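Local structure of twitching motility pilus retraction protein (5ZFQ) at residues N110-R115 against A119-V124; E308-N313 against H326-Q331; K216-Q221 against L241-T246. The protein probably drives retraction of the type IV pilus as a hexameric ATPase motor, coupling ATP hydrolysis to withdrawal of the pilus fibre. All blocks are in the same frame, centred on the assembly; numbering follows the deposited sequence.

Interaction 1. Residues N110-R115 against A119-V124; sequences NVFIQR and AGVFRV
Ala-119 CB lies over one face of the Phe-112 ring, 3.6 Å from the ring centroid and 20° off its normal, a CH-pi contact shifted toward the CZ and CE2 rim. Phe-112 CG is placed between its backbone N and carbonyl carbon (chi1 57°), which folds the ring across the neighbouring strand, where Val-121 CG2 meets its edge, 4.1 Å from CE1. With an alanine in place of Phe-112, the Ala-119 methyl is likely to lose its covering ring and a gap to open beside Val-121. Four backbone bonds fasten this end: Asn-110 N to Val-121 O (2.7 Å) and Val-121 N to Asn-110 O (2.8 Å), then the reciprocal pair between Phe-112 and Ala-119. Between them Val-111 faces side-chain-free Gly-120 in a non-hydrogen-bonded pair. Toward the turn the two strands touch loosely: Gln-114 offers CG, 3.9 Å from Ala-119 CB. Arg-115 NE and NH2 grip Gln-114 OE1 side-on, and both residues also bond to a neighbouring subunit. Antiparallel strands 105-114 and 117-125, directions 160° apart and joined by a tight turn, make a beta hairpin, here in the antiparallel sheet consistent with the PAS-like N-terminal domain of PilT proteins.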
loop_
_atom_site.group_PDB
_atom_site.type_symbol
_atom_site.label_atom_id
_atom_site.label_comp_id
_atom_site.label_asym_id
_atom_site.label_seq_id
_atom_site.Cartn_x
_atom_site.Cartn_y
_atom_site.Cartn_z
ATOM N N ASN A 110 -6.042 -10.472 33.354
ATOM C CA ASN A 110 -6.164 -10.767 31.940
ATOM C C ASN A 110 -7.230 -11.806 31.671
ATOM O O ASN A 110 -7.211 -12.898 32.243
ATOM C CB ASN A 110 -4.834 -11.224 31.361
ATOM C CG ASN A 110 -4.902 -11.401 29.863
ATOM O OD1 ASN A 110 -5.159 -12.500 29.380
ATOM N ND2 ASN A 110 -4.719 -10.316 29.121
ATOM N N VAL A 111 -8.152 -11.454 30.786
ATOM C CA VAL A 111 -9.326 -12.264 30.512
ATOM C C VAL A 111 -9.282 -12.693 29.079
ATOM O O VAL A 111 -9.095 -11.853 28.201
ATOM C CB VAL A 111 -10.638 -11.485 30.757
ATOM C CG1 VAL A 111 -11.839 -12.412 30.630
ATOM C CG2 VAL A 111 -10.611 -10.825 32.112
ATOM N N PHE A 112 -9.445 -13.987 28.823
ATOM C CA PHE A 112 -9.381 -14.486 27.451
ATOM C C PHE A 112 -10.377 -15.623 27.274
ATOM O O PHE A 112 -11.017 -16.044 28.241
ATOM C CB PHE A 112 -7.944 -14.935 27.072
ATOM C CG PHE A 112 -7.347 -16.005 27.984
ATOM C CD1 PHE A 112 -6.789 -15.664 29.220
ATOM C CD2 PHE A 112 -7.283 -17.339 27.574
ATOM C CE1 PHE A 112 -6.218 -16.647 30.047
ATOM C CE2 PHE A 112 -6.716 -18.333 28.396
ATOM C CZ PHE A 112 -6.180 -17.989 29.624
ATOM N N ILE A 113 -10.514 -16.091 26.028
ATOM C CA ILE A 113 -11.353 -17.241 25.730
ATOM C C ILE A 113 -10.481 -18.449 25.426
ATOM O O ILE A 113 -9.575 -18.403 24.572
ATOM C CB ILE A 113 -12.319 -16.983 24.532
ATOM C CG1 ILE A 113 -13.295 -15.842 24.840
ATOM C CG2 ILE A 113 -13.122 -18.234 24.231
ATOM C CD1 ILE A 113 -14.144 -16.076 26.078
ATOM N N GLN A 114 -10.739 -19.543 26.129
ATOM C CA GLN A 114 -10.102 -20.796 25.739
ATOM C C GLN A 114 -11.163 -21.882 25.681
ATOM O O GLN A 114 -11.970 -22.028 26.595
ATOM C CB GLN A 114 -8.945 -21.154 26.687
ATOM C CG GLN A 114 -9.335 -21.618 28.075
ATOM C CD GLN A 114 -9.475 -23.135 28.148
ATOM O OE1 GLN A 114 -8.689 -23.884 27.536
ATOM N NE2 GLN A 114 -10.490 -23.600 28.890
ATOM N N ARG A 115 -11.167 -22.604 24.565
ATOM C CA ARG A 115 -12.119 -23.681 24.313
ATOM C C ARG A 115 -13.580 -23.279 24.632
ATOM O O ARG A 115 -14.333 -24.030 25.274
ATOM C CB ARG A 115 -11.689 -24.927 25.093
ATOM C CG ARG A 115 -10.573 -25.692 24.386
ATOM C CD ARG A 115 -10.087 -26.885 25.186
ATOM N NE ARG A 115 -9.289 -26.496 26.357
ATOM C CZ ARG A 115 -8.682 -27.366 27.177
ATOM N NH1 ARG A 115 -8.777 -28.683 26.953
ATOM N NH2 ARG A 115 -7.974 -26.928 28.219
ATOM N N ALA A 119 -11.470 -17.359 30.682
ATOM C CA ALA A 119 -10.310 -17.764 31.457
ATOM C C ALA A 119 -9.608 -16.500 31.968
ATOM O O ALA A 119 -9.531 -15.493 31.262
ATOM C CB ALA A 119 -9.364 -18.627 30.617
ATOM N N GLY A 120 -9.114 -16.537 33.195
ATOM C CA GLY A 120 -8.519 -15.358 33.777
ATOM C C GLY A 120 -7.167 -15.624 34.397
ATOM O O GLY A 120 -6.901 -16.691 34.988
ATOM N N VAL A 121 -6.284 -14.649 34.243
ATOM C CA VAL A 121 -5.060 -14.665 35.018
ATOM C C VAL A 121 -4.950 -13.337 35.759
ATOM O O VAL A 121 -5.067 -12.245 35.160
ATOM C CB VAL A 121 -3.810 -14.916 34.150
ATOM C CG1 VAL A 121 -2.556 -14.848 35.017
ATOM C CG2 VAL A 121 -3.921 -16.274 33.465
ATOM N N PHE A 122 -4.743 -13.441 37.070
ATOM C CA PHE A 122 -4.660 -12.255 37.895
ATOM C C PHE A 122 -3.345 -12.198 38.634
ATOM O O PHE A 122 -2.864 -13.192 39.179
ATOM C CB PHE A 122 -5.869 -12.200 38.822
ATOM C CG PHE A 122 -7.156 -12.193 38.060
ATOM C CD1 PHE A 122 -7.704 -11.003 37.624
ATOM C CD2 PHE A 122 -7.771 -13.381 37.704
ATOM C CE1 PHE A 122 -8.873 -11.002 36.864
ATOM C CE2 PHE A 122 -8.939 -13.393 36.952
ATOM C CZ PHE A 122 -9.497 -12.205 36.534
ATOM N N ARG A 123 -2.745 -11.015 38.600
ATOM C CA ARG A 123 -1.383 -10.831 39.081
ATOM C C ARG A 123 -1.327 -9.682 40.067
ATOM O O ARG A 123 -1.824 -8.599 39.792
ATOM C CB ARG A 123 -0.432 -10.580 37.896
ATOM C CG ARG A 123 -0.468 -11.671 36.828
ATOM C CD ARG A 123 0.548 -11.435 35.726
ATOM N NE ARG A 123 0.124 -10.387 34.801
ATOM C CZ ARG A 123 0.939 -9.500 34.215
ATOM N NH1 ARG A 123 2.240 -9.508 34.470
ATOM N NH2 ARG A 123 0.447 -8.592 33.370
ATOM N N VAL A 124 -0.725 -9.925 41.220
ATOM C CA VAL A 124 -0.495 -8.880 42.207
ATOM C C VAL A 124 0.449 -7.774 41.726
ATOM O O VAL A 124 1.566 -8.040 41.264
ATOM C CB VAL A 124 0.085 -9.472 43.503
ATOM C CG1 VAL A 124 0.467 -8.356 44.493
ATOM C CG2 VAL A 124 -0.922 -10.430 44.124
#

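Interaction 2. Residues E308-N313 against H326-Q331; sequences EVMVPN and HQIYSQ
Met-310 and Ile-328 form the apolar centre of the contact: Met-310 CG and Ile-328 CG2 approach to 4.1 Å, the two side chains crossing at about a right angle. Ile-328, with the most surface covered here, presents its branch methyl because CG2 is the substituent opposite the backbone N, CG1 lying beside that N (chi1 -78°). Met-310 is the last residue of strand 303-310, an edge strand, within this chain, of the mixed sheet of the RecA-like ATPase domain, and touches with its CG methylene. Beyond CG its chain bends at both chi2 and chi3, and the side chain also packs on Ala-259 and Ile-263 of helix 259-268 and on Ile-316 of helix 314-321. Ile-263 touches Ile-328 as well, so the pair belongs to a wider hydrophobic cluster.

Asn-313, third in covered surface, stands just past the strand. Its ND2 is 4.3 Å from Gln-331 OE1, too far for a hydrogen bond, and the polar work is done by OD1, which caps Ile-316 N from the N-cap position of helix 314-321. On the other flank Glu-308 OE1 reaches the edge of the Tyr-329 ring, 4.1 Å from CE1, with carboxylate and ring planes 54° apart. This is a loose approach rather than a bond: Glu-308 OE1 accepts from Met-344 N and OE2 from Ala-259 N, while Tyr-329 OH is hydrogen-bonded to Glu-371 OE2.

The geometry thus sets a beta-strand end against a short, weakly bonded helical turn through a narrow apolar touch. Since the Glu-308 carboxylate, Tyr-329 OH and Asn-313 OD1 are bonded elsewhere in the chain, cohesion here probably comes mainly from apolar packing, and the two backbone N-H groups meeting the buried Glu-308 carboxylate would probably favour its anionic form.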
loop_
_atom_site.group_PDB
_atom_site.type_symbol
_atom_site.label_atom_id
_atom_site.label_comp_id
_atom_site.label_asym_id
_atom_site.label_seq_id
_atom_site.Cartn_x
_atom_site.Cartn_y
_atom_site.Cartn_z
ATOM N N GLU A 308 24.704 -6.087 30.919
ATOM C CA GLU A 308 25.746 -5.433 30.211
ATOM C C GLU A 308 25.440 -3.964 30.370
ATOM O O GLU A 308 24.355 -3.541 30.121
ATOM C CB GLU A 308 25.728 -5.842 28.765
ATOM C CG GLU A 308 26.523 -4.918 27.882
ATOM C CD GLU A 308 27.123 -5.575 26.685
ATOM O OE1 GLU A 308 28.034 -6.358 26.830
ATOM O OE2 GLU A 308 26.696 -5.294 25.592
ATOM N N VAL A 309 26.412 -3.189 30.819
ATOM C CA VAL A 309 26.244 -1.762 30.996
ATOM C C VAL A 309 27.237 -0.946 30.214
ATOM O O VAL A 309 28.400 -1.127 30.350
ATOM C CB VAL A 309 26.467 -1.360 32.456
ATOM C CG1 VAL A 309 26.227 0.106 32.665
ATOM C CG2 VAL A 309 25.616 -2.170 33.382
ATOM N N MET A 310 26.765 -0.009 29.424
ATOM C CA MET A 310 27.638 0.871 28.694
ATOM C C MET A 310 27.432 2.306 29.133
ATOM O O MET A 310 26.365 2.827 28.995
ATOM C CB MET A 310 27.322 0.789 27.223
ATOM C CG MET A 310 28.345 1.413 26.317
ATOM S SD MET A 310 28.220 3.141 25.948
ATOM C CE MET A 310 26.655 3.338 25.204
ATOM N N VAL A 311 28.471 2.946 29.639
ATOM C CA VAL A 311 28.404 4.330 30.043
ATOM C C VAL A 311 29.276 5.094 29.096
ATOM O O VAL A 311 30.450 4.874 29.035
ATOM C CB VAL A 311 28.930 4.545 31.452
ATOM C CG1 VAL A 311 28.666 5.963 31.885
ATOM C CG2 VAL A 311 28.242 3.615 32.414
ATOM N N PRO A 312 28.631 6.043 28.324
ATOM C CA PRO A 312 29.484 6.755 27.369
ATOM C C PRO A 312 30.535 7.660 27.935
ATOM O O PRO A 312 30.384 8.174 29.002
ATOM C CB PRO A 312 28.492 7.584 26.586
ATOM C CG PRO A 312 27.281 6.784 26.607
ATOM C CD PRO A 312 27.205 6.476 28.023
ATOM N N ASN A 313 31.612 7.822 27.190
ATOM C CA ASN A 313 32.713 8.674 27.569
ATOM C C ASN A 313 33.196 9.390 26.347
ATOM O O ASN A 313 32.787 9.068 25.273
ATOM C CB ASN A 313 33.821 7.927 28.281
ATOM C CG ASN A 313 34.401 6.810 27.470
ATOM O OD1 ASN A 313 34.382 6.820 26.267
ATOM N ND2 ASN A 313 34.939 5.853 28.146
ATOM N N HIS A 326 30.923 -0.993 16.356
ATOM C CA HIS A 326 31.506 -2.261 16.794
ATOM C C HIS A 326 32.628 -2.060 17.829
ATOM O O HIS A 326 32.722 -2.793 18.822
ATOM C CB HIS A 326 32.042 -3.035 15.579
ATOM C CG HIS A 326 32.995 -2.245 14.720
ATOM N ND1 HIS A 326 32.689 -1.002 14.200
ATOM C CD2 HIS A 326 34.248 -2.531 14.288
ATOM C CE1 HIS A 326 33.711 -0.557 13.489
ATOM N NE2 HIS A 326 34.672 -1.463 13.528
ATOM N N GLN A 327 33.456 -1.041 17.597
ATOM C CA GLN A 327 34.601 -0.737 18.455
ATOM C C GLN A 327 34.253 -0.303 19.890
ATOM O O GLN A 327 35.117 -0.321 20.769
ATOM C CB GLN A 327 35.453 0.353 17.806
ATOM C CG GLN A 327 36.108 -0.057 16.498
ATOM C CD GLN A 327 37.244 0.866 16.127
ATOM O OE1 GLN A 327 37.746 1.612 16.966
ATOM N NE2 GLN A 327 37.664 0.820 14.866
ATOM N N ILE A 328 33.006 0.094 20.121
ATOM C CA ILE A 328 32.564 0.491 21.447
ATOM C C ILE A 328 32.871 -0.597 22.465
ATOM O O ILE A 328 33.278 -0.316 23.596
ATOM C CB ILE A 328 31.041 0.815 21.451
ATOM C CG1 ILE A 328 30.789 2.203 20.852
ATOM C CG2 ILE A 328 30.440 0.738 22.858
ATOM C CD1 ILE A 328 29.323 2.482 20.570
ATOM N N TYR A 329 32.705 -1.845 22.037
ATOM C CA TYR A 329 32.838 -3.002 22.917
ATOM C C TYR A 329 34.195 -3.051 23.625
ATOM O O TYR A 329 34.297 -3.477 24.782
ATOM C CB TYR A 329 32.610 -4.286 22.118
ATOM C CG TYR A 329 32.541 -5.518 22.985
ATOM C CD1 TYR A 329 31.405 -5.798 23.749
ATOM C CD2 TYR A 329 33.615 -6.405 23.045
ATOM C CE1 TYR A 329 31.349 -6.930 24.545
ATOM C CE2 TYR A 329 33.563 -7.533 23.833
ATOM C CZ TYR A 329 32.436 -7.793 24.583
ATOM O OH TYR A 329 32.407 -8.926 25.364
ATOM N N SER A 330 35.225 -2.602 22.916
ATOM C CA SER A 330 36.573 -2.472 23.468
ATOM C C SER A 330 36.638 -1.550 24.684
ATOM O O SER A 330 37.250 -1.886 25.703
ATOM C CB SER A 330 37.524 -1.959 22.390
ATOM O OG SER A 330 38.768 -1.569 22.949
ATOM N N GLN A 331 36.007 -0.386 24.568
ATOM C CA GLN A 331 35.964 0.573 25.663
ATOM C C GLN A 331 35.223 0.012 26.877
ATOM O O GLN A 331 35.469 0.411 28.012
ATOM C CB GLN A 331 35.319 1.874 25.193
ATOM C CG GLN A 331 36.177 2.622 24.210
ATOM C CD GLN A 331 37.570 2.915 24.765
ATOM O OE1 GLN A 331 37.713 3.592 25.794
ATOM N NE2 GLN A 331 38.608 2.397 24.088
#

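Interaction 3. Residues K216-Q221 against L241-T246; sequences KYILRQ and LTLAET
Leu-219 reaches helix 234-245 with both of its branch methyls, one to each of two successive residues. CD2 meets Leu-243 CD2 at 3.5 Å, methyl to methyl, with the two leucine side chains set obliquely to one another. CD1 turns to Thr-242, 3.9 Å from its CG2, and here the side chains cross at about a right angle. Neither leucine starts out aimed at its partner. In each, CG lies opposite the carbonyl carbon, beside the backbone N (chi1 -56° in Leu-219 and -76° in Leu-243), and it is the far ends that converge. Thr-242 divides its branches by chemistry: the methyl, opposite the backbone N, goes to Leu-219, while OG1 bonds to Glu-238 O one turn back and to His-255 of a neighbouring subunit.

A second, looser approach comes from Ile-218, whose CG2 is 4.4 Å from Leu-243 CD1. Ile-218 and Leu-243 both also rest on Val-226 of strand 225-230. That strand, helix 234-245 and the parallel, adjacent strand 249-254 make a beta-alpha-beta crossover, as in the RecA-like ATPase core of this family, and segment 216-221 packs beside its helix just before the chain enters the first strand.

The backbone on both sides is held locally. Arg-220 N bonds to Tyr-217 O (2.8 Å) in the 3-10 turn that carries Ile-218 and Leu-219. Where the helix ends, Thr-246 OG1 bonds back to Thr-242 O at 2.7 Å and is also bonded to His-248 ND1. Leu-219 is partly exposed although it carries the contact, and next to it Arg-220 turns to the same neighbouring subunit, forming a salt bridge with Asp-96 of that chain.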
loop_
_atom_site.group_PDB
_atom_site.type_symbol
_atom_site.label_atom_id
_atom_site.label_comp_id
_atom_site.label_asym_id
_atom_site.label_seq_id
_atom_site.Cartn_x
_atom_site.Cartn_y
_atom_site.Cartn_z
ATOM N N LYS A 216 2.463 12.181 20.681
ATOM C CA LYS A 216 2.104 13.318 19.854
ATOM C C LYS A 216 1.998 14.614 20.645
ATOM O O LYS A 216 2.154 15.701 20.071
ATOM C CB LYS A 216 0.783 13.052 19.147
ATOM C CG LYS A 216 0.382 14.141 18.207
ATOM C CD LYS A 216 -1.084 14.013 17.813
ATOM C CE LYS A 216 -1.435 14.995 16.706
ATOM N NZ LYS A 216 -2.849 14.777 16.326
ATOM N N TYR A 217 1.738 14.499 21.952
ATOM C CA TYR A 217 1.486 15.667 22.798
ATOM C C TYR A 217 2.385 15.726 24.022
ATOM O O TYR A 217 2.200 16.588 24.879
ATOM C CB TYR A 217 0.023 15.700 23.257
ATOM C CG TYR A 217 -0.970 15.968 22.167
ATOM C CD1 TYR A 217 -0.709 16.899 21.163
ATOM C CD2 TYR A 217 -2.174 15.271 22.118
ATOM C CE1 TYR A 217 -1.639 17.141 20.139
ATOM C CE2 TYR A 217 -3.115 15.507 21.109
ATOM C CZ TYR A 217 -2.845 16.440 20.118
ATOM O OH TYR A 217 -3.783 16.659 19.118
ATOM N N ILE A 218 3.349 14.814 24.106
ATOM C CA ILE A 218 4.214 14.744 25.279
ATOM C C ILE A 218 4.966 16.073 25.548
ATOM O O ILE A 218 5.214 16.445 26.709
ATOM C CB ILE A 218 5.227 13.584 25.150
ATOM C CG1 ILE A 218 5.928 13.333 26.490
ATOM C CG2 ILE A 218 6.216 13.817 23.977
ATOM C CD1 ILE A 218 5.023 12.741 27.506
ATOM N N LEU A 219 5.295 16.821 24.498
ATOM C CA LEU A 219 6.031 18.063 24.730
ATOM C C LEU A 219 5.096 19.139 25.227
ATOM O O LEU A 219 5.540 20.192 25.649
ATOM C CB LEU A 219 6.763 18.538 23.464
ATOM C CG LEU A 219 7.716 17.501 22.869
ATOM C CD1 LEU A 219 8.600 18.097 21.763
ATOM C CD2 LEU A 219 8.550 16.855 23.950
ATOM N N ARG A 220 3.801 18.870 25.174
ATOM C CA ARG A 220 2.791 19.828 25.638
ATOM C C ARG A 220 2.337 19.486 27.044
ATOM O O ARG A 220 1.434 20.114 27.576
ATOM C CB ARG A 220 1.587 19.850 24.682
ATOM C CG ARG A 220 2.029 19.885 23.243
ATOM C CD ARG A 220 0.938 20.024 22.252
ATOM N NE ARG A 220 1.540 20.067 20.925
ATOM C CZ ARG A 220 0.869 20.146 19.776
ATOM N NH1 ARG A 220 -0.464 20.192 19.769
ATOM N NH2 ARG A 220 1.542 20.170 18.631
ATOM N N GLN A 221 2.961 18.487 27.655
ATOM C CA GLN A 221 2.525 18.069 28.982
ATOM C C GLN A 221 3.548 18.419 30.073
ATOM O O GLN A 221 3.482 17.912 31.178
ATOM C CB GLN A 221 2.199 16.563 28.965
ATOM C CG GLN A 221 1.011 16.243 28.047
ATOM C CD GLN A 221 0.835 14.767 27.721
ATOM O OE1 GLN A 221 1.794 13.973 27.740
ATOM N NE2 GLN A 221 -0.399 14.392 27.385
ATOM N N LEU A 241 14.619 10.932 21.150
ATOM C CA LEU A 241 15.802 11.737 20.863
ATOM C C LEU A 241 15.534 13.217 21.114
ATOM O O LEU A 241 16.393 13.951 21.610
ATOM C CB LEU A 241 16.263 11.518 19.427
ATOM C CG LEU A 241 16.866 10.130 19.220
ATOM C CD1 LEU A 241 17.056 9.796 17.738
ATOM C CD2 LEU A 241 18.189 10.011 20.006
ATOM N N THR A 242 14.317 13.627 20.780
ATOM C CA THR A 242 13.905 15.003 20.913
ATOM C C THR A 242 13.843 15.391 22.386
ATOM O O THR A 242 14.377 16.429 22.789
ATOM C CB THR A 242 12.555 15.213 20.225
ATOM O OG1 THR A 242 12.740 15.023 18.818
ATOM C CG2 THR A 242 11.967 16.602 20.503
ATOM N N LEU A 243 13.212 14.543 23.188
ATOM C CA LEU A 243 13.142 14.769 24.620
ATOM C C LEU A 243 14.564 14.876 25.196
ATOM O O LEU A 243 14.880 15.818 25.944
ATOM C CB LEU A 243 12.332 13.648 25.289
ATOM C CG LEU A 243 10.805 13.731 25.105
ATOM C CD1 LEU A 243 10.146 12.389 25.230
ATOM C CD2 LEU A 243 10.203 14.659 26.122
ATOM N N ALA A 244 15.423 13.945 24.789
ATOM C CA ALA A 244 16.779 13.841 25.312
ATOM C C ALA A 244 17.653 15.024 24.900
ATOM O O ALA A 244 18.488 15.470 25.683
ATOM C CB ALA A 244 17.420 12.523 24.859
ATOM N N GLU A 245 17.466 15.518 23.675
ATOM C CA GLU A 245 18.194 16.693 23.170
ATOM C C GLU A 245 17.830 18.002 23.861
ATOM O O GLU A 245 18.622 18.941 23.854
ATOM C CB GLU A 245 17.957 16.887 21.671
ATOM C CG GLU A 245 19.023 16.349 20.748
ATOM C CD GLU A 245 18.733 16.712 19.291
ATOM O OE1 GLU A 245 17.789 16.112 18.717
ATOM O OE2 GLU A 245 19.429 17.598 18.727
ATOM N N THR A 246 16.629 18.061 24.430
ATOM C CA THR A 246 16.087 19.311 24.924
ATOM C C THR A 246 15.938 19.345 26.443
ATOM O O THR A 246 15.016 19.967 26.983
ATOM C CB THR A 246 14.730 19.611 24.265
ATOM O OG1 THR A 246 13.843 18.496 24.437
ATOM C CG2 THR A 246 14.924 19.900 22.782
#

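Overall arrangement
From the N terminus the contacts follow in series, interaction 1, then interaction 3, then interaction 2; none nests in or crosses another. Interaction 1 closes a hairpin with three residues between its segments, in the N-terminal antiparallel sheet. Interaction 3 spans nineteen residues, including strand 225-230, and ties the approach to that strand to the following helix of the mixed sheet. Interaction 2 closes twelve residues, chiefly helix 314-321, at strand 303-310, outermost in that sheet within this chain. The centres of interactions 1 and 2 lie 42 Å apart. Between subunits, Asn-110 OD1 of interaction 1 bonds to Gln-221 from interaction 3 of a neighbouring subunit, while ND2 is held by Asp-96 of its own chain.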